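Local coordinates for scaffolding protein (Clostridium cellulolyticum, PDB 1G43), which probably attaches the cellulosome to crystalline cellulose, as the family IIIa cellulose-binding domain of a scaffoldin, at residues Cys59-Tyr64 and Tyr70-Ser75; Ile36-Leu41 and Gly110-Gln115. All coordinates share one frame; numbering follows the deposited sequence.

Interaction 1 (Cys59-Tyr64 and Tyr70-Ser75); sequences CDHAGY and YIDATS. Unlike the reference sequence in segment 59-64: C59 (reference Gly).
The ring of Y64 carries I71 over one face, CB of I71 lying 4.2 Å from the ring centroid and 11° off the normal, a CH-pi contact; A73 CB approaches the same ring obliquely. The two side chains run side by side in the same direction, so I71 CD1 also reaches CE1 of Y64 at 3.8 Å. Y64 takes the position between its own N and carbonyl carbon (chi1 68°), which lays the ring beneath I71, and its hydroxyl is hydrogen-bonded to the carbonyl O of A103. On the other side of the hairpin the H61 and Y70 rings come from opposite directions, and CE1 of H61 lies 3.1 Å from OH of Y70, each near the plane of the other's ring. The Y70 ring lies oblique to the backbone at G63, its OH close to where a side chain would start; glycine has none. A water donates to OD2 of D72 and also sits at ND1 of H61.

Between the aromatic groups the backbones pair. Y64 and I71 form an antiparallel hydrogen-bonded pair, with Y64 N to I71 O at 2.9 Å and I71 N to Y64 O at 2.7 Å. Past D72 the regular pairing gives way to one weak backbone bond, A73 N to A62 O, and a side-chain acceptor, T74 OG1, which takes the N-H of A62 at 2.8 Å. OD1 of D72 accepts from T74 N, closing an Asx turn where the chain leaves the sheet. Midway along strand 55-66, D60 and H61 both face Q115 in a classic beta bulge. This is a beta hairpin of strands 55-66 and 69-72, within one sheet of the CBM3 beta-sandwich.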
loop_
_atom_site.group_PDB
_atom_site.type_symbol
_atom_site.label_atom_id
_atom_site.label_comp_id
_atom_site.label_asym_id
_atom_site.label_seq_id
_atom_site.Cartn_x
_atom_site.Cartn_y
_atom_site.Cartn_z
ATOM N N CYS A 59 9.399 -5.174 -1.997
ATOM C CA CYS A 59 9.284 -4.247 -0.860
ATOM C C CYS A 59 10.719 -3.770 -0.730
ATOM O O CYS A 59 11.586 -4.547 -0.356
ATOM C CB CYS A 59 8.882 -4.903 0.465
ATOM S SG CYS A 59 8.817 -3.687 1.865
ATOM N N ASP A 60 10.964 -2.510 -1.068
ATOM C CA ASP A 60 12.304 -1.938 -0.997
ATOM C C ASP A 60 12.756 -1.629 0.436
ATOM O O ASP A 60 13.947 -1.644 0.738
ATOM C CB ASP A 60 12.382 -0.656 -1.842
ATOM C CG ASP A 60 12.046 -0.898 -3.309
ATOM O OD1 ASP A 60 12.397 -1.976 -3.841
ATOM O OD2 ASP A 60 11.438 0.011 -3.931
ATOM N N HIS A 61 11.804 -1.365 1.313
ATOM C CA HIS A 61 12.139 -1.039 2.693
ATOM C C HIS A 61 10.886 -0.910 3.536
ATOM O O HIS A 61 9.887 -0.349 3.091
ATOM C CB HIS A 61 12.887 0.292 2.762
ATOM C CG HIS A 61 13.011 0.830 4.146
ATOM N ND1 HIS A 61 13.952 0.368 5.039
ATOM C CD2 HIS A 61 12.239 1.704 4.829
ATOM C CE1 HIS A 61 13.749 0.926 6.217
ATOM N NE2 HIS A 61 12.713 1.741 6.118
ATOM N N ALA A 62 10.943 -1.448 4.747
ATOM C CA ALA A 62 9.833 -1.336 5.674
ATOM C C ALA A 62 10.427 -1.345 7.066
ATOM O O ALA A 62 11.296 -2.171 7.375
ATOM C CB ALA A 62 8.864 -2.486 5.505
ATOM N N GLY A 63 9.964 -0.431 7.908
ATOM C CA GLY A 63 10.497 -0.372 9.252
ATOM C C GLY A 63 9.709 0.477 10.217
ATOM O O GLY A 63 8.840 1.266 9.809
ATOM N N TYR A 64 10.005 0.295 11.509
ATOM C CA TYR A 64 9.344 1.056 12.567
ATOM C C TYR A 64 10.035 0.957 13.930
ATOM O O TYR A 64 10.844 0.067 14.194
ATOM C CB TYR A 64 7.877 0.647 12.700
ATOM C CG TYR A 64 7.679 -0.754 13.229
ATOM C CD1 TYR A 64 7.577 -0.995 14.603
ATOM C CD2 TYR A 64 7.606 -1.838 12.367
ATOM C CE1 TYR A 64 7.406 -2.290 15.099
ATOM C CE2 TYR A 64 7.437 -3.119 12.848
ATOM C CZ TYR A 64 7.333 -3.343 14.216
ATOM O OH TYR A 64 7.119 -4.620 14.689
ATOM N N TYR A 70 15.000 0.155 16.674
ATOM C CA TYR A 70 14.449 0.277 15.317
ATOM C C TYR A 70 14.276 -1.109 14.679
ATOM O O TYR A 70 15.230 -1.888 14.583
ATOM C CB TYR A 70 15.356 1.112 14.414
ATOM C CG TYR A 70 14.779 1.247 13.022
ATOM C CD1 TYR A 70 13.711 2.110 12.770
ATOM C CD2 TYR A 70 15.271 0.484 11.970
ATOM C CE1 TYR A 70 13.143 2.210 11.479
ATOM C CE2 TYR A 70 14.718 0.576 10.685
ATOM C CZ TYR A 70 13.660 1.434 10.448
ATOM O OH TYR A 70 13.114 1.492 9.179
ATOM N N ILE A 71 13.069 -1.412 14.223
ATOM C CA ILE A 71 12.773 -2.719 13.642
ATOM C C ILE A 71 12.646 -2.676 12.118
ATOM O O ILE A 71 11.829 -1.925 11.563
ATOM C CB ILE A 71 11.474 -3.263 14.249
ATOM C CG1 ILE A 71 11.679 -3.477 15.741
ATOM C CG2 ILE A 71 11.063 -4.556 13.585
ATOM C CD1 ILE A 71 10.499 -4.076 16.421
ATOM N N ASP A 72 13.454 -3.478 11.438
ATOM C CA ASP A 72 13.415 -3.512 9.973
ATOM C C ASP A 72 12.506 -4.678 9.566
ATOM O O ASP A 72 12.866 -5.852 9.677
ATOM C CB ASP A 72 14.820 -3.717 9.406
ATOM C CG ASP A 72 14.848 -3.717 7.876
ATOM O OD1 ASP A 72 14.003 -4.411 7.260
ATOM O OD2 ASP A 72 15.720 -3.028 7.291
ATOM N N ALA A 73 11.320 -4.348 9.090
ATOM C CA ALA A 73 10.399 -5.379 8.705
ATOM C C ALA A 73 10.392 -5.623 7.199
ATOM O O ALA A 73 9.535 -6.325 6.693
ATOM C CB ALA A 73 9.024 -4.988 9.184
ATOM N N THR A 74 11.355 -5.040 6.489
ATOM C CA THR A 74 11.431 -5.179 5.022
ATOM C C THR A 74 11.137 -6.579 4.456
ATOM O O THR A 74 10.315 -6.731 3.547
ATOM C CB THR A 74 12.791 -4.734 4.505
ATOM O OG1 THR A 74 12.960 -3.345 4.788
ATOM C CG2 THR A 74 12.887 -4.952 2.996
ATOM N N SER A 75 11.789 -7.593 5.002
ATOM C CA SER A 75 11.585 -8.945 4.523
ATOM C C SER A 75 10.233 -9.547 4.919
ATOM O O SER A 75 9.872 -10.599 4.414
ATOM C CB SER A 75 12.734 -9.869 5.022
ATOM O OG SER A 75 12.707 -10.042 6.436
HETATM O O HOH W 1 15.785 -1.247 4.840
#

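Interaction 2 (Ile36-Leu41 and Gly110-Gln115); sequences INLADL and GSIEIQ
The backbones of 36-41 and 110-115 stay well apart, L38 CA and I112 CA being 9.2 Å from each other with no hydrogen bond between the segments, and the space is bridged by aliphatic side chains. L38 and I112 reach toward each other tip to tip, CD1 of L38 standing 3.9 Å from CD1 of I112. The second methyl of L38, CD2, comes to 4.2 Å from that same I112 CD1, so the end of the isoleucine meets both branches of the leucine. I112 has CG1 anti to its own N (chi1 -177°) and an extended chi2, which carries CD1 out to the leucine. Its shorter branch serves a different neighbour: CG2 lies 4.4 Å from CD2 of L41. Thus one isoleucine receives two leucines, one on each arm.

Apolar contact between a strand of one layer and the turn and strand start leading into the other is what fills this part of the interior of the CBM3 beta-sandwich. I112 belongs to strand 111-120, whereas L41 begins strand 41-47 of the separate five-stranded sheet, and L38 sits in the short 3-10 segment 38-40 leading into it. That turn is held by its own backbone, D40 N bonding to N37 O and L41 N to L38 O, the latter at 3.1 Å. L38 and L41, three residues apart, both point toward strand 111-120. V28 of strand 18-30 touches L41 and I112 alike, while Y64 of strand 55-66 packs on L38 and I112.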
loop_
_atom_site.group_PDB
_atom_site.type_symbol
_atom_site.label_atom_id
_atom_site.label_comp_id
_atom_site.label_asym_id
_atom_site.label_seq_id
_atom_site.Cartn_x
_atom_site.Cartn_y
_atom_site.Cartn_z
ATOM N N ILE A 36 -1.172 -2.305 17.619
ATOM C CA ILE A 36 -1.854 -2.961 16.535
ATOM C C ILE A 36 -0.919 -3.990 15.959
ATOM O O ILE A 36 0.273 -3.745 15.745
ATOM C CB ILE A 36 -2.299 -1.974 15.479
ATOM C CG1 ILE A 36 -3.630 -1.371 15.898
ATOM C CG2 ILE A 36 -2.412 -2.656 14.151
ATOM C CD1 ILE A 36 -4.146 -0.374 14.929
ATOM N N ASN A 37 -1.489 -5.165 15.750
ATOM C CA ASN A 37 -0.750 -6.271 15.218
ATOM C C ASN A 37 -0.584 -6.128 13.714
ATOM O O ASN A 37 -1.529 -6.335 12.957
ATOM C CB ASN A 37 -1.495 -7.551 15.536
ATOM C CG ASN A 37 -0.701 -8.763 15.184
ATOM O OD1 ASN A 37 -1.232 -9.869 15.206
ATOM N ND2 ASN A 37 0.590 -8.573 14.859
ATOM N N LEU A 38 0.621 -5.789 13.290
ATOM C CA LEU A 38 0.894 -5.626 11.872
ATOM C C LEU A 38 0.312 -6.756 11.037
ATOM O O LEU A 38 0.021 -6.584 9.849
ATOM C CB LEU A 38 2.389 -5.505 11.652
ATOM C CG LEU A 38 2.903 -4.256 12.337
ATOM C CD1 LEU A 38 4.399 -4.161 12.105
ATOM C CD2 LEU A 38 2.184 -3.012 11.796
ATOM N N ALA A 39 0.101 -7.909 11.653
ATOM C CA ALA A 39 -0.495 -9.025 10.922
ATOM C C ALA A 39 -1.897 -8.671 10.396
ATOM O O ALA A 39 -2.341 -9.184 9.369
ATOM C CB ALA A 39 -0.586 -10.248 11.833
ATOM N N ASP A 40 -2.586 -7.797 11.127
ATOM C CA ASP A 40 -3.954 -7.365 10.824
ATOM C C ASP A 40 -4.056 -6.201 9.857
ATOM O O ASP A 40 -5.150 -5.837 9.419
ATOM C CB ASP A 40 -4.663 -6.944 12.117
ATOM C CG ASP A 40 -4.854 -8.096 13.093
ATOM O OD1 ASP A 40 -5.401 -9.139 12.680
ATOM O OD2 ASP A 40 -4.471 -7.945 14.281
ATOM N N LEU A 41 -2.921 -5.612 9.519
ATOM C CA LEU A 41 -2.923 -4.461 8.643
ATOM C C LEU A 41 -2.782 -4.794 7.161
ATOM O O LEU A 41 -1.786 -5.362 6.759
ATOM C CB LEU A 41 -1.795 -3.533 9.076
ATOM C CG LEU A 41 -1.554 -2.212 8.348
ATOM C CD1 LEU A 41 -2.762 -1.285 8.511
ATOM C CD2 LEU A 41 -0.315 -1.574 8.924
ATOM N N GLY A 110 2.498 4.980 17.071
ATOM C CA GLY A 110 3.675 4.642 16.276
ATOM C C GLY A 110 3.446 4.737 14.751
ATOM O O GLY A 110 2.306 4.826 14.274
ATOM N N SER A 111 4.538 4.705 13.984
ATOM C CA SER A 111 4.479 4.770 12.512
ATOM C C SER A 111 5.277 3.676 11.819
ATOM O O SER A 111 6.379 3.349 12.237
ATOM C CB SER A 111 5.050 6.088 12.000
ATOM O OG SER A 111 4.155 7.140 12.218
ATOM N N ILE A 112 4.732 3.120 10.750
ATOM C CA ILE A 112 5.474 2.150 9.983
ATOM C C ILE A 112 5.560 2.677 8.543
ATOM O O ILE A 112 4.562 3.120 7.971
ATOM C CB ILE A 112 4.801 0.744 10.003
ATOM C CG1 ILE A 112 5.678 -0.253 9.221
ATOM C CG2 ILE A 112 3.361 0.843 9.489
ATOM C CD1 ILE A 112 5.093 -1.661 9.161
ATOM N N GLU A 113 6.759 2.655 7.973
ATOM C CA GLU A 113 6.958 3.097 6.603
ATOM C C GLU A 113 7.131 1.852 5.745
ATOM O O GLU A 113 7.901 0.966 6.076
ATOM C CB GLU A 113 8.180 3.996 6.489
ATOM C CG GLU A 113 8.393 4.486 5.061
ATOM C CD GLU A 113 9.547 5.468 4.921
ATOM O OE1 GLU A 113 10.286 5.686 5.915
ATOM O OE2 GLU A 113 9.714 6.022 3.816
ATOM N N ILE A 114 6.390 1.790 4.647
ATOM C CA ILE A 114 6.400 0.638 3.766
ATOM C C ILE A 114 6.575 1.066 2.312
ATOM O O ILE A 114 5.653 1.620 1.721
ATOM C CB ILE A 114 5.077 -0.117 3.917
ATOM C CG1 ILE A 114 4.829 -0.416 5.392
ATOM C CG2 ILE A 114 5.110 -1.398 3.118
ATOM C CD1 ILE A 114 3.592 -1.219 5.646
ATOM N N GLN A 115 7.744 0.797 1.736
ATOM C CA GLN A 115 8.022 1.199 0.360
ATOM C C GLN A 115 8.017 0.008 -0.535
ATOM O O GLN A 115 8.790 -0.920 -0.353
ATOM C CB GLN A 115 9.341 1.962 0.259
ATOM C CG GLN A 115 9.325 3.219 1.137
ATOM C CD GLN A 115 10.525 4.133 0.908
ATOM O OE1 GLN A 115 11.664 3.774 1.185
ATOM N NE2 GLN A 115 10.262 5.327 0.399
#

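How the interactions relate
The two contacts show how hydrogen bonding within a sheet differs from packing between layers. Interaction 1 is only partly buried, at an outlying hairpin, and combines backbone pairing with a face bearing water-linked H61 and D72 beside Y70, and an apolar one of Y64 and I71. Interaction 2 is fully buried, much smaller, and purely aliphatic. They meet in one sheet through strands 55-66 and 111-120, which are neighbours in it: D60 N and H61 O probably bond to Q115 O and Q115 N. Y64 also joins them, since its CE2 lies 3.3 Å from CD1 of L38, so the hairpin's inner face adjoins the core of interaction 2.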